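Long-range contacts in putative 2OG-Fe(II) oxygenase family protein (Caulobacter crescentus CB15, PDB 3OOX), which probably acts as an iron(II)-dependent oxygenase that converts 2-oxoglutarate to ethene or, in a second reaction, oxidises L-arginine with formation of succinate: residues A[171-176]-A[263-268]; A[78-83]-A[98-103]; A[197-202]-A[225-230]; A[46-51]-A[132-137]. One frame throughout, in Å; residues are numbered along the deposited sequence.

Contact 1 (A[171-176]-A[263-268])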
loop_
_atom_site.group_PDB
_atom_site.type_symbol
_atom_site.label_atom_id
_atom_site.label_comp_id
_atom_site.label_asym_id
_atom_site.label_seq_id
_atom_site.Cartn_x
_atom_site.Cartn_y
_atom_site.Cartn_z
ATOM N N LEU A 171 -2.237 -5.348 -5.421
ATOM C CA LEU A 171 -3.451 -5.148 -4.633
ATOM C C LEU A 171 -3.570 -6.331 -3.702
ATOM O O LEU A 171 -3.594 -7.492 -4.152
ATOM C CB LEU A 171 -4.696 -5.088 -5.506
ATOM C CG LEU A 171 -6.028 -4.912 -4.797
ATOM C CD1 LEU A 171 -6.048 -3.608 -3.970
ATOM C CD2 LEU A 171 -7.198 -4.916 -5.812
ATOM N N ARG A 172 -3.568 -6.063 -2.386
ATOM C CA ARG A 172 -3.696 -7.094 -1.384
ATOM C C ARG A 172 -5.113 -7.013 -0.829
ATOM O O ARG A 172 -5.599 -5.950 -0.471
ATOM C CB ARG A 172 -2.724 -6.822 -0.238
ATOM C CG ARG A 172 -2.915 -7.735 1.011
ATOM C CD ARG A 172 -1.908 -7.360 2.094
ATOM N NE ARG A 172 -0.562 -7.779 1.748
ATOM C CZ ARG A 172 0.523 -7.417 2.423
ATOM N NH1 ARG A 172 0.427 -6.619 3.487
ATOM N NH2 ARG A 172 1.693 -7.851 2.015
ATOM N N LEU A 173 -5.748 -8.176 -0.738
ATOM C CA LEU A 173 -7.020 -8.336 -0.032
ATOM C C LEU A 173 -6.689 -9.108 1.254
ATOM O O LEU A 173 -6.070 -10.171 1.212
ATOM C CB LEU A 173 -8.021 -9.113 -0.889
ATOM C CG LEU A 173 -8.118 -8.704 -2.363
ATOM C CD1 LEU A 173 -9.085 -9.669 -3.106
ATOM C CD2 LEU A 173 -8.557 -7.240 -2.532
ATOM N N LEU A 174 -7.068 -8.552 2.405
ATOM C CA LEU A 174 -6.675 -9.075 3.714
ATOM C C LEU A 174 -7.923 -9.246 4.576
ATOM O O LEU A 174 -8.750 -8.343 4.643
ATOM C CB LEU A 174 -5.708 -8.097 4.399
ATOM C CG LEU A 174 -5.140 -8.332 5.789
ATOM C CD1 LEU A 174 -4.439 -9.670 5.871
ATOM C CD2 LEU A 174 -4.208 -7.149 6.161
ATOM N N HIS A 175 -8.045 -10.395 5.238
ATOM C CA HIS A 175 -9.148 -10.677 6.127
ATOM C C HIS A 175 -8.647 -11.182 7.458
ATOM O O HIS A 175 -7.889 -12.179 7.503
ATOM C CB HIS A 175 -10.049 -11.742 5.494
ATOM C CG HIS A 175 -11.107 -12.304 6.404
ATOM N ND1 HIS A 175 -11.344 -13.656 6.494
ATOM C CD2 HIS A 175 -12.015 -11.711 7.227
ATOM C CE1 HIS A 175 -12.336 -13.874 7.342
ATOM N NE2 HIS A 175 -12.747 -12.713 7.815
ATOM N N TYR A 176 -9.084 -10.510 8.531
ATOM C CA TYR A 176 -8.931 -10.990 9.898
ATOM C C TYR A 176 -10.280 -11.510 10.405
ATOM O O TYR A 176 -11.191 -10.697 10.622
ATOM C CB TYR A 176 -8.500 -9.857 10.833
ATOM C CG TYR A 176 -7.064 -9.435 10.716
ATOM C CD1 TYR A 176 -6.683 -8.468 9.810
ATOM C CD2 TYR A 176 -6.088 -9.994 11.557
ATOM C CE1 TYR A 176 -5.333 -8.060 9.712
ATOM C CE2 TYR A 176 -4.766 -9.609 11.470
ATOM C CZ TYR A 176 -4.399 -8.632 10.559
ATOM O OH TYR A 176 -3.068 -8.272 10.480
ATOM N N TYR A 263 -11.661 -6.440 7.073
ATOM C CA TYR A 263 -11.136 -6.603 5.720
ATOM C C TYR A 263 -10.422 -5.320 5.372
ATOM O O TYR A 263 -10.850 -4.214 5.746
ATOM C CB TYR A 263 -12.250 -6.832 4.691
ATOM C CG TYR A 263 -13.105 -8.011 4.993
ATOM C CD1 TYR A 263 -14.191 -7.897 5.849
ATOM C CD2 TYR A 263 -12.823 -9.258 4.449
ATOM C CE1 TYR A 263 -14.972 -8.978 6.142
ATOM C CE2 TYR A 263 -13.595 -10.353 4.727
ATOM C CZ TYR A 263 -14.677 -10.209 5.573
ATOM O OH TYR A 263 -15.461 -11.295 5.853
ATOM N N SER A 264 -9.341 -5.458 4.637
ATOM C CA SER A 264 -8.583 -4.323 4.137
ATOM C C SER A 264 -8.088 -4.637 2.728
ATOM O O SER A 264 -7.816 -5.788 2.420
ATOM C CB SER A 264 -7.406 -4.048 5.070
ATOM O OG SER A 264 -6.748 -2.835 4.749
ATOM N N THR A 265 -7.959 -3.618 1.894
ATOM C CA THR A 265 -7.521 -3.810 0.514
ATOM C C THR A 265 -6.455 -2.781 0.122
ATOM O O THR A 265 -6.652 -1.999 -0.830
ATOM C CB THR A 265 -8.713 -3.776 -0.486
ATOM O OG1 THR A 265 -9.269 -2.450 -0.544
ATOM C CG2 THR A 265 -9.802 -4.801 -0.072
ATOM N N PRO A 266 -5.290 -2.789 0.799
ATOM C CA PRO A 266 -4.233 -1.871 0.433
ATOM C C PRO A 266 -3.648 -2.126 -0.967
ATOM O O PRO A 266 -3.533 -3.260 -1.383
ATOM C CB PRO A 266 -3.158 -2.111 1.499
ATOM C CG PRO A 266 -3.414 -3.494 1.966
ATOM C CD PRO A 266 -4.907 -3.670 1.912
ATOM N N PHE A 267 -3.235 -1.041 -1.627
ATOM C CA PHE A 267 -2.600 -1.109 -2.934
ATOM C C PHE A 267 -1.172 -0.625 -2.772
ATOM O O PHE A 267 -0.952 0.550 -2.411
ATOM C CB PHE A 267 -3.359 -0.253 -3.940
ATOM C CG PHE A 267 -2.772 -0.303 -5.325
ATOM C CD1 PHE A 267 -3.042 -1.371 -6.163
ATOM C CD2 PHE A 267 -1.909 0.669 -5.758
ATOM C CE1 PHE A 267 -2.500 -1.480 -7.396
ATOM C CE2 PHE A 267 -1.354 0.556 -7.031
ATOM C CZ PHE A 267 -1.701 -0.510 -7.853
ATOM N N PHE A 268 -0.222 -1.512 -3.047
ATOM C CA PHE A 268 1.213 -1.242 -2.960
ATOM C C PHE A 268 1.722 -0.869 -4.350
ATOM O O PHE A 268 2.010 -1.757 -5.198
ATOM C CB PHE A 268 1.934 -2.466 -2.401
ATOM C CG PHE A 268 1.480 -2.861 -1.028
ATOM C CD1 PHE A 268 2.030 -2.262 0.093
ATOM C CD2 PHE A 268 0.501 -3.825 -0.844
ATOM C CE1 PHE A 268 1.641 -2.651 1.360
ATOM C CE2 PHE A 268 0.070 -4.164 0.437
ATOM C CZ PHE A 268 0.638 -3.553 1.532
#
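R172, L174 and S264 carry the backbone bonds joining strand 171-176 to the antiparallel residues 263-268. L174 and S264 pair reciprocally, with S264 N to L174 O and L174 N to S264 O both 2.9 Å; past the break at T265 and P266, R172 N reaches P266 O at 3.0 Å, almost straight at 172°. With H175 CG anti to the backbone N (chi1 170°), the imidazole lies beside Y263, planes 10° apart but slid past each other, H175 CD2 over the tyrosine face and 3.3 Å from Y263 CE2. An alanine in place of Y263 would probably leave the imidazole without this cover and freer to tilt, though H175 ND1 would still bond E97. F268 CE2 stands over the centre of the R172 guanidinium, 3.8 Å from R172 CZ, while R172 NE bonds H100. Apolar contact is slighter: L173 CD2 meets T265 CG2 at 3.7 Å. The reciprocal bonds hold the backbone of S264, the serine of an R-x-S sequence with R262 that in relatives binds 2-oxoglutarate and probably does so here.

Contact 2 (A[78-83]-A[98-103])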
loop_
_atom_site.group_PDB
_atom_site.type_symbol
_atom_site.label_atom_id
_atom_site.label_comp_id
_atom_site.label_asym_id
_atom_site.label_seq_id
_atom_site.Cartn_x
_atom_site.Cartn_y
_atom_site.Cartn_z
ATOM N N GLY A 78 -2.255 -14.933 -5.758
ATOM C CA GLY A 78 -3.218 -15.857 -5.178
ATOM C C GLY A 78 -3.324 -15.810 -3.661
ATOM O O GLY A 78 -3.178 -14.759 -3.042
ATOM N N TYR A 79 -3.623 -16.965 -3.079
ATOM C CA TYR A 79 -4.095 -17.067 -1.707
ATOM C C TYR A 79 -2.965 -17.445 -0.749
ATOM O O TYR A 79 -2.107 -18.274 -1.062
ATOM C CB TYR A 79 -5.201 -18.121 -1.665
ATOM C CG TYR A 79 -5.754 -18.398 -0.299
ATOM C CD1 TYR A 79 -6.428 -17.410 0.394
ATOM C CD2 TYR A 79 -5.641 -19.649 0.264
ATOM C CE1 TYR A 79 -6.967 -17.653 1.655
ATOM C CE2 TYR A 79 -6.175 -19.923 1.541
ATOM C CZ TYR A 79 -6.816 -18.901 2.226
ATOM O OH TYR A 79 -7.354 -19.149 3.479
ATOM N N ILE A 80 -2.987 -16.844 0.453
ATOM C CA ILE A 80 -2.129 -17.255 1.550
ATOM C C ILE A 80 -3.047 -17.595 2.729
ATOM O O ILE A 80 -3.811 -16.743 3.188
ATOM C CB ILE A 80 -1.158 -16.133 1.992
ATOM C CG1 ILE A 80 -0.296 -15.649 0.810
ATOM C CG2 ILE A 80 -0.308 -16.627 3.159
ATOM C CD1 ILE A 80 0.641 -14.473 1.159
ATOM N N PRO A 81 -2.975 -18.832 3.201
ATOM C CA PRO A 81 -3.816 -19.250 4.318
ATOM C C PRO A 81 -3.331 -18.767 5.666
ATOM O O PRO A 81 -2.252 -18.224 5.784
ATOM C CB PRO A 81 -3.753 -20.775 4.246
ATOM C CG PRO A 81 -2.432 -21.049 3.753
ATOM C CD PRO A 81 -2.125 -19.950 2.748
ATOM N N PHE A 82 -4.166 -18.981 6.675
ATOM C CA PHE A 82 -3.782 -18.758 8.061
ATOM C C PHE A 82 -2.495 -19.505 8.362
ATOM O O PHE A 82 -2.289 -20.611 7.876
ATOM C CB PHE A 82 -4.917 -19.208 9.014
ATOM C CG PHE A 82 -6.226 -18.526 8.746
ATOM C CD1 PHE A 82 -6.360 -17.160 8.910
ATOM C CD2 PHE A 82 -7.324 -19.244 8.293
ATOM C CE1 PHE A 82 -7.549 -16.509 8.651
ATOM C CE2 PHE A 82 -8.532 -18.599 8.027
ATOM C CZ PHE A 82 -8.643 -17.226 8.211
ATOM N N GLY A 83 -1.627 -18.866 9.139
ATOM C CA GLY A 83 -0.339 -19.447 9.535
ATOM C C GLY A 83 0.031 -19.023 10.946
ATOM O O GLY A 83 -0.733 -18.325 11.613
ATOM N N PHE A 98 -4.831 -13.863 3.069
ATOM C CA PHE A 98 -4.509 -12.893 2.029
ATOM C C PHE A 98 -4.901 -13.391 0.639
ATOM O O PHE A 98 -4.821 -14.582 0.372
ATOM C CB PHE A 98 -2.984 -12.690 1.912
ATOM C CG PHE A 98 -2.294 -12.151 3.175
ATOM C CD1 PHE A 98 -1.987 -12.985 4.240
ATOM C CD2 PHE A 98 -1.845 -10.852 3.221
ATOM C CE1 PHE A 98 -1.322 -12.509 5.335
ATOM C CE2 PHE A 98 -1.162 -10.350 4.328
ATOM C CZ PHE A 98 -0.924 -11.170 5.387
ATOM N N TRP A 99 -5.180 -12.434 -0.238
ATOM C CA TRP A 99 -5.169 -12.641 -1.683
ATOM C C TRP A 99 -4.293 -11.545 -2.285
ATOM O O TRP A 99 -4.463 -10.377 -1.947
ATOM C CB TRP A 99 -6.578 -12.525 -2.288
ATOM C CG TRP A 99 -6.551 -12.805 -3.763
ATOM C CD1 TRP A 99 -6.297 -11.912 -4.773
ATOM C CD2 TRP A 99 -6.749 -14.077 -4.387
ATOM N NE1 TRP A 99 -6.331 -12.550 -5.993
ATOM C CE2 TRP A 99 -6.600 -13.882 -5.777
ATOM C CE3 TRP A 99 -7.068 -15.361 -3.915
ATOM C CZ2 TRP A 99 -6.751 -14.940 -6.696
ATOM C CZ3 TRP A 99 -7.206 -16.419 -4.840
ATOM C CH2 TRP A 99 -7.054 -16.188 -6.209
ATOM N N HIS A 100 -3.376 -11.906 -3.157
ATOM C CA HIS A 100 -2.579 -10.918 -3.857
ATOM C C HIS A 100 -2.798 -10.945 -5.363
ATOM O O HIS A 100 -2.720 -12.006 -5.988
ATOM C CB HIS A 100 -1.104 -11.148 -3.579
ATOM C CG HIS A 100 -0.714 -10.774 -2.190
ATOM N ND1 HIS A 100 -0.038 -11.629 -1.350
ATOM C CD2 HIS A 100 -0.929 -9.635 -1.485
ATOM C CE1 HIS A 100 0.162 -11.022 -0.186
ATOM N NE2 HIS A 100 -0.374 -9.811 -0.240
HETATM N N MSE A 101 -3.061 -9.763 -5.897
HETATM C CA MSE A 101 -3.165 -9.550 -7.328
HETATM C C MSE A 101 -2.029 -8.648 -7.751
HETATM O O MSE A 101 -1.888 -7.549 -7.223
HETATM C CB MSE A 101 -4.503 -8.892 -7.689
HETATM C CG MSE A 101 -4.648 -8.630 -9.208
HETATM SE SE MSE A 101 -6.126 -7.456 -9.593
HETATM C CE MSE A 101 -5.492 -6.912 -11.380
ATOM N N GLY A 102 -1.252 -9.123 -8.728
ATOM C CA GLY A 102 -0.228 -8.308 -9.371
ATOM C C GLY A 102 -0.734 -7.710 -10.666
ATOM O O GLY A 102 -1.908 -7.825 -11.013
ATOM N N ARG A 103 0.178 -7.114 -11.436
ATOM C CA ARG A 103 -0.190 -6.513 -12.727
ATOM C C ARG A 103 -0.487 -7.582 -13.768
ATOM O O ARG A 103 0.272 -8.525 -13.887
ATOM C CB ARG A 103 0.951 -5.634 -13.246
ATOM C CG ARG A 103 0.505 -4.831 -14.475
ATOM C CD ARG A 103 1.443 -3.711 -14.832
ATOM N NE ARG A 103 1.396 -2.625 -13.840
ATOM C CZ ARG A 103 0.444 -1.731 -13.682
ATOM N NH1 ARG A 103 -0.587 -1.680 -14.512
ATOM N NH2 ARG A 103 0.561 -0.839 -12.708
#
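G78 CA sits over the face of W99, 3.8 Å from the centroid of the six-membered ring and only 3° off its normal, a CH-pi contact. The backbone pairing is antiparallel, with G78 and H100 exchanging bonds and I80 and F98 doing the same, the latter through I80 N to F98 O at 2.9 Å. The I80 side chain leans from F98 toward H100, crossing both obliquely. Its CB rests 3.9 Å from F98 CB, CG1 stays near that same carbon, and CG2 turns to F98 CD1 at 4.2 Å. An extended chi2 of 177° carries I80 CD1 on to the edge of the H100 imidazole, 3.7 Å from H100 CE1. That ring is held at both nitrogens, by G75 O and R172. Y79 CD1 meets F98 O at 3.3 Å. Strand 78-80 forms one border of the large sheet, and strand 97-101 separates it from strand 170-176, where F98 also packs on R172 and L174; W99 meets F58 and F127, the latter in helix 127-152, edge-to-face.

Contact 3 (A[197-202]-A[225-230]). With EDO (1,2-ethanediol), chain F.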
loop_
_atom_site.group_PDB
_atom_site.type_symbol
_atom_site.label_atom_id
_atom_site.label_comp_id
_atom_site.label_asym_id
_atom_site.label_seq_id
_atom_site.Cartn_x
_atom_site.Cartn_y
_atom_site.Cartn_z
ATOM N N ILE A 197 4.590 4.239 -3.164
ATOM C CA ILE A 197 3.587 4.674 -2.197
ATOM C C ILE A 197 2.558 3.569 -2.012
ATOM O O ILE A 197 2.351 2.750 -2.905
ATOM C CB ILE A 197 2.844 5.972 -2.592
ATOM C CG1 ILE A 197 2.218 5.860 -3.993
ATOM C CG2 ILE A 197 3.821 7.172 -2.529
ATOM C CD1 ILE A 197 1.291 7.074 -4.354
ATOM N N THR A 198 1.894 3.558 -0.849
ATOM C CA THR A 198 0.814 2.610 -0.566
ATOM C C THR A 198 -0.472 3.406 -0.283
ATOM O O THR A 198 -0.467 4.459 0.419
ATOM C CB THR A 198 1.192 1.732 0.646
ATOM O OG1 THR A 198 2.399 1.057 0.307
ATOM C CG2 THR A 198 0.111 0.706 0.992
ATOM N N LEU A 199 -1.590 2.949 -0.878
ATOM C CA LEU A 199 -2.876 3.599 -0.787
ATOM C C LEU A 199 -3.883 2.702 -0.070
ATOM O O LEU A 199 -4.137 1.585 -0.525
ATOM C CB LEU A 199 -3.391 3.965 -2.184
ATOM C CG LEU A 199 -2.544 4.979 -2.935
ATOM C CD1 LEU A 199 -1.632 4.267 -3.926
ATOM C CD2 LEU A 199 -3.417 6.051 -3.625
ATOM N N LEU A 200 -4.451 3.193 1.033
ATOM C CA LEU A 200 -5.334 2.395 1.891
ATOM C C LEU A 200 -6.701 3.016 2.062
ATOM O O LEU A 200 -6.856 4.057 2.704
ATOM C CB LEU A 200 -4.704 2.250 3.278
ATOM C CG LEU A 200 -5.451 1.405 4.295
ATOM C CD1 LEU A 200 -5.510 -0.059 3.917
ATOM C CD2 LEU A 200 -4.804 1.614 5.664
ATOM N N LEU A 201 -7.683 2.333 1.493
ATOM C CA LEU A 201 -9.079 2.630 1.783
ATOM C C LEU A 201 -9.521 2.098 3.159
ATOM O O LEU A 201 -8.900 1.185 3.710
ATOM C CB LEU A 201 -9.989 1.994 0.744
ATOM C CG LEU A 201 -9.824 2.517 -0.673
ATOM C CD1 LEU A 201 -10.386 1.442 -1.677
ATOM C CD2 LEU A 201 -10.464 3.902 -0.844
ATOM N N GLY A 202 -10.609 2.645 3.685
ATOM C CA GLY A 202 -11.335 2.024 4.807
ATOM C C GLY A 202 -10.648 2.025 6.150
ATOM O O GLY A 202 -10.978 1.193 7.003
ATOM N N GLY A 225 -14.635 7.345 3.526
ATOM C CA GLY A 225 -14.426 7.845 2.162
ATOM C C GLY A 225 -13.104 8.551 1.968
ATOM O O GLY A 225 -13.013 9.528 1.206
ATOM N N CYS A 226 -12.063 8.068 2.661
ATOM C CA CYS A 226 -10.725 8.614 2.469
ATOM C C CYS A 226 -9.726 7.524 2.059
ATOM O O CYS A 226 -9.994 6.334 2.159
ATOM C CB CYS A 226 -10.176 9.295 3.743
ATOM S SG CYS A 226 -11.046 10.756 4.362
ATOM N N LEU A 227 -8.581 7.982 1.563
ATOM C CA LEU A 227 -7.411 7.153 1.346
ATOM C C LEU A 227 -6.311 7.626 2.281
ATOM O O LEU A 227 -6.012 8.816 2.355
ATOM C CB LEU A 227 -6.910 7.274 -0.105
ATOM C CG LEU A 227 -7.704 6.501 -1.154
ATOM C CD1 LEU A 227 -7.484 7.108 -2.542
ATOM C CD2 LEU A 227 -7.317 5.017 -1.168
ATOM N N VAL A 228 -5.716 6.682 3.006
ATOM C CA VAL A 228 -4.522 6.974 3.787
ATOM C C VAL A 228 -3.344 6.527 2.905
ATOM O O VAL A 228 -3.316 5.412 2.413
ATOM C CB VAL A 228 -4.477 6.201 5.107
ATOM C CG1 VAL A 228 -3.136 6.467 5.819
ATOM C CG2 VAL A 228 -5.665 6.596 6.007
ATOM N N ILE A 229 -2.408 7.426 2.673
ATOM C CA ILE A 229 -1.319 7.160 1.747
ATOM C C ILE A 229 0.009 7.299 2.465
ATOM O O ILE A 229 0.186 8.230 3.240
ATOM C CB ILE A 229 -1.350 8.125 0.569
ATOM C CG1 ILE A 229 -2.739 8.079 -0.092
ATOM C CG2 ILE A 229 -0.229 7.758 -0.458
ATOM C CD1 ILE A 229 -3.143 9.340 -0.794
ATOM N N ASN A 230 0.929 6.376 2.216
ATOM C CA ASN A 230 2.297 6.473 2.806
ATOM C C ASN A 230 3.398 6.285 1.787
ATOM O O ASN A 230 3.253 5.548 0.791
ATOM C CB ASN A 230 2.511 5.521 4.000
ATOM C CG ASN A 230 2.407 4.062 3.638
ATOM O OD1 ASN A 230 1.310 3.574 3.351
ATOM N ND2 ASN A 230 3.550 3.340 3.644
HETATM C C1 EDO F . -15.305 3.590 3.342
HETATM O O1 EDO F . -14.593 4.749 3.825
HETATM C C2 EDO F . -16.419 3.935 2.355
HETATM O O2 EDO F . -17.232 5.032 2.817
HETATM O O HOH W 1 -8.832 5.201 4.726
HETATM O O HOH W 2 -12.148 4.441 2.291
#
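T198 with N230 and L200 with V228 form two antiparallel hydrogen-bonded pairs, the short strand axes 161° apart; of their four bonds the shortest is L200 N to V228 O at 2.8 Å. On one face T198 and N230 stand side by side, N230 OD1 3.3 Å from T198 CB. With N230 CG between the backbone N and the carbonyl carbon (chi1 63°), the amide stands beside T198; N230 ND2 and T198 OG1 both bond D193 OD2, and T198 OG1 also bonds N195. D193 belongs to an H-x-D sequence that in this family usually supplies iron ligands, so the pair is probably second-shell. An alanine at N230 would probably deprive D193 of this amide donor and leave a gap beside T198 CB. On the other face, L199 CD2 meets I229 CG1 at 4.1 Å, and L201 CD2 presses L227 CD2 at 3.4 Å, tighter than usual van der Waals contact. Where the strands part, a water bridges G202 N (2.7 Å from the water) and C226 O, and bonds the O1 of a 1,2-ethanediol that also accepts from G225 N. Strand 197-201 is flanked next by strand 262-269 and strand 227-231 by strand 35-39, while L201, L227 and I229 pack on helix 127-152.

Contact 4 (A[46-51]-A[132-137])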
loop_
_atom_site.group_PDB
_atom_site.type_symbol
_atom_site.label_atom_id
_atom_site.label_comp_id
_atom_site.label_asym_id
_atom_site.label_seq_id
_atom_site.Cartn_x
_atom_site.Cartn_y
_atom_site.Cartn_z
ATOM N N ALA A 46 -19.601 2.568 -5.356
ATOM C CA ALA A 46 -20.257 1.302 -5.636
ATOM C C ALA A 46 -19.317 0.236 -6.226
ATOM O O ALA A 46 -19.440 -0.948 -5.918
ATOM C CB ALA A 46 -21.478 1.544 -6.560
ATOM N N ARG A 47 -18.340 0.656 -7.023
ATOM C CA ARG A 47 -17.396 -0.287 -7.596
ATOM C C ARG A 47 -16.304 -0.661 -6.585
ATOM O O ARG A 47 -15.848 -1.816 -6.580
ATOM C CB ARG A 47 -16.815 0.246 -8.896
ATOM C CG ARG A 47 -17.885 0.462 -9.968
ATOM C CD ARG A 47 -17.273 0.808 -11.319
ATOM N NE ARG A 47 -16.771 -0.382 -11.998
ATOM C CZ ARG A 47 -16.476 -0.448 -13.292
ATOM N NH1 ARG A 47 -16.616 0.616 -14.074
ATOM N NH2 ARG A 47 -16.026 -1.585 -13.805
ATOM N N ILE A 48 -15.925 0.275 -5.704
ATOM C CA ILE A 48 -15.046 -0.092 -4.559
ATOM C C ILE A 48 -15.780 -1.175 -3.761
ATOM O O ILE A 48 -15.235 -2.265 -3.503
ATOM C CB ILE A 48 -14.720 1.098 -3.613
ATOM C CG1 ILE A 48 -13.808 2.132 -4.282
ATOM C CG2 ILE A 48 -14.059 0.606 -2.281
ATOM C CD1 ILE A 48 -13.668 3.402 -3.464
ATOM N N ASP A 49 -17.054 -0.904 -3.432
ATOM C CA ASP A 49 -17.832 -1.816 -2.588
ATOM C C ASP A 49 -18.025 -3.190 -3.241
ATOM O O ASP A 49 -18.012 -4.226 -2.548
ATOM C CB ASP A 49 -19.194 -1.207 -2.211
ATOM C CG ASP A 49 -19.085 -0.044 -1.250
ATOM O OD1 ASP A 49 -17.975 0.275 -0.753
ATOM O OD2 ASP A 49 -20.136 0.570 -0.983
ATOM N N ALA A 50 -18.186 -3.217 -4.561
ATOM C CA ALA A 50 -18.261 -4.478 -5.316
ATOM C C ALA A 50 -16.964 -5.284 -5.212
ATOM O O ALA A 50 -17.001 -6.504 -5.066
ATOM C CB ALA A 50 -18.587 -4.220 -6.762
ATOM N N ALA A 51 -15.825 -4.606 -5.298
ATOM C CA ALA A 51 -14.546 -5.306 -5.126
ATOM C C ALA A 51 -14.460 -5.884 -3.717
ATOM O O ALA A 51 -14.077 -7.049 -3.547
ATOM C CB ALA A 51 -13.384 -4.383 -5.406
ATOM N N SER A 132 -10.046 -6.378 -10.388
ATOM C CA SER A 132 -9.165 -5.724 -11.372
ATOM C C SER A 132 -9.505 -4.245 -11.487
ATOM O O SER A 132 -8.614 -3.412 -11.598
ATOM C CB SER A 132 -9.227 -6.408 -12.753
ATOM O OG SER A 132 -8.704 -7.717 -12.738
ATOM N N TRP A 133 -10.800 -3.900 -11.450
ATOM C CA TRP A 133 -11.205 -2.491 -11.474
ATOM C C TRP A 133 -10.554 -1.731 -10.308
ATOM O O TRP A 133 -10.065 -0.618 -10.468
ATOM C CB TRP A 133 -12.721 -2.318 -11.426
ATOM C CG TRP A 133 -13.133 -0.865 -11.370
ATOM C CD1 TRP A 133 -13.406 -0.044 -12.458
ATOM C CD2 TRP A 133 -13.271 -0.026 -10.204
ATOM N NE1 TRP A 133 -13.723 1.221 -12.027
ATOM C CE2 TRP A 133 -13.629 1.275 -10.660
ATOM C CE3 TRP A 133 -13.120 -0.235 -8.826
ATOM C CZ2 TRP A 133 -13.851 2.339 -9.783
ATOM C CZ3 TRP A 133 -13.331 0.836 -7.961
ATOM C CH2 TRP A 133 -13.694 2.105 -8.447
ATOM N N LEU A 134 -10.547 -2.355 -9.133
ATOM C CA LEU A 134 -10.011 -1.682 -7.957
ATOM C C LEU A 134 -8.499 -1.473 -8.058
ATOM O O LEU A 134 -7.980 -0.401 -7.689
ATOM C CB LEU A 134 -10.397 -2.436 -6.674
ATOM C CG LEU A 134 -10.000 -1.759 -5.342
ATOM C CD1 LEU A 134 -10.617 -0.394 -5.151
ATOM C CD2 LEU A 134 -10.336 -2.651 -4.128
ATOM N N TYR A 135 -7.803 -2.486 -8.566
ATOM C CA TYR A 135 -6.352 -2.423 -8.830
ATOM C C TYR A 135 -6.036 -1.191 -9.701
ATOM O O TYR A 135 -5.226 -0.337 -9.351
ATOM C CB TYR A 135 -5.878 -3.712 -9.517
ATOM C CG TYR A 135 -4.391 -3.798 -9.819
ATOM C CD1 TYR A 135 -3.810 -3.002 -10.804
ATOM C CD2 TYR A 135 -3.550 -4.625 -9.082
ATOM C CE1 TYR A 135 -2.489 -3.060 -11.083
ATOM C CE2 TYR A 135 -2.166 -4.692 -9.350
ATOM C CZ TYR A 135 -1.644 -3.882 -10.362
ATOM O OH TYR A 135 -0.303 -3.898 -10.610
ATOM N N ASN A 136 -6.746 -1.109 -10.816
ATOM C CA ASN A 136 -6.457 -0.036 -11.764
ATOM C C ASN A 136 -6.938 1.321 -11.273
ATOM O O ASN A 136 -6.302 2.351 -11.549
ATOM C CB ASN A 136 -7.058 -0.400 -13.133
ATOM C CG ASN A 136 -6.323 -1.566 -13.796
ATOM O OD1 ASN A 136 -6.955 -2.581 -14.149
ATOM N ND2 ASN A 136 -5.009 -1.454 -13.925
ATOM N N SER A 137 -8.034 1.350 -10.521
ATOM C CA SER A 137 -8.512 2.580 -9.927
ATOM C C SER A 137 -7.543 3.160 -8.896
ATOM O O SER A 137 -7.294 4.358 -8.861
ATOM C CB SER A 137 -9.860 2.321 -9.274
ATOM O OG SER A 137 -10.316 3.481 -8.648
#
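The stack of R47 on W133 belongs to a helix-helix packing, in which helix 45-59 crosses the long helix 127-152 with the axes of the touching segments 9.1 Å apart and directed 125° from each other. R47 lies over one indole face along most of its length. Its CB is 3.5 Å from the centroid of the six-membered ring of W133, almost on the ring normal, a CH-pi contact; R47 CD passes above the NE1-CE2 bond, 3.6 Å from W133 NE1. A bend at chi3 (79°) brings NE over the pyrrole part, and the guanidinium lies flat there, planes 16° apart, with R47 CZ 3.2 Å from W133 CD1. R47 NE and W133 NE1 are both donors and do not bond each other. I48 CG1 meets the ring edge in plane, 3.9 Å from W133 CZ3. Deeper in, A51 CB touches L134 CD2 at 3.7 Å and L134 CD1 approaches I48 CG1 at 4.2 Å. No hydrogen bond joins the two segments. Cohesion therefore rests on aliphatic packing inside and, toward the surface, on a cation-pi stack, although R47 is deposited in two conformers and may hold this arrangement only part of the time.

Contacts 1, 2 and 3 pair strands of one large sheet, joined by the neighbouring strands 97-101 with 170-176 and 262-269 with 197-201, whereas contact 4 packs two helices. Contact 3 is the most central and is nested within the loop closed by contact 1. Contacts 2, 3 and 4 are buried and contact 1 partly so; in contact 4, R47 and W133 remain partly exposed. Contacts 1 and 3 meet through F267 O and L199 N. L134 of contact 4 touches both T265 and L201, tying the helix pair to the sheet. Backbone hydrogen bonds dominate the strand pairs, with polar groups near the probable metal site in contact 3, while contact 4 relies on apolar and cation-pi packing.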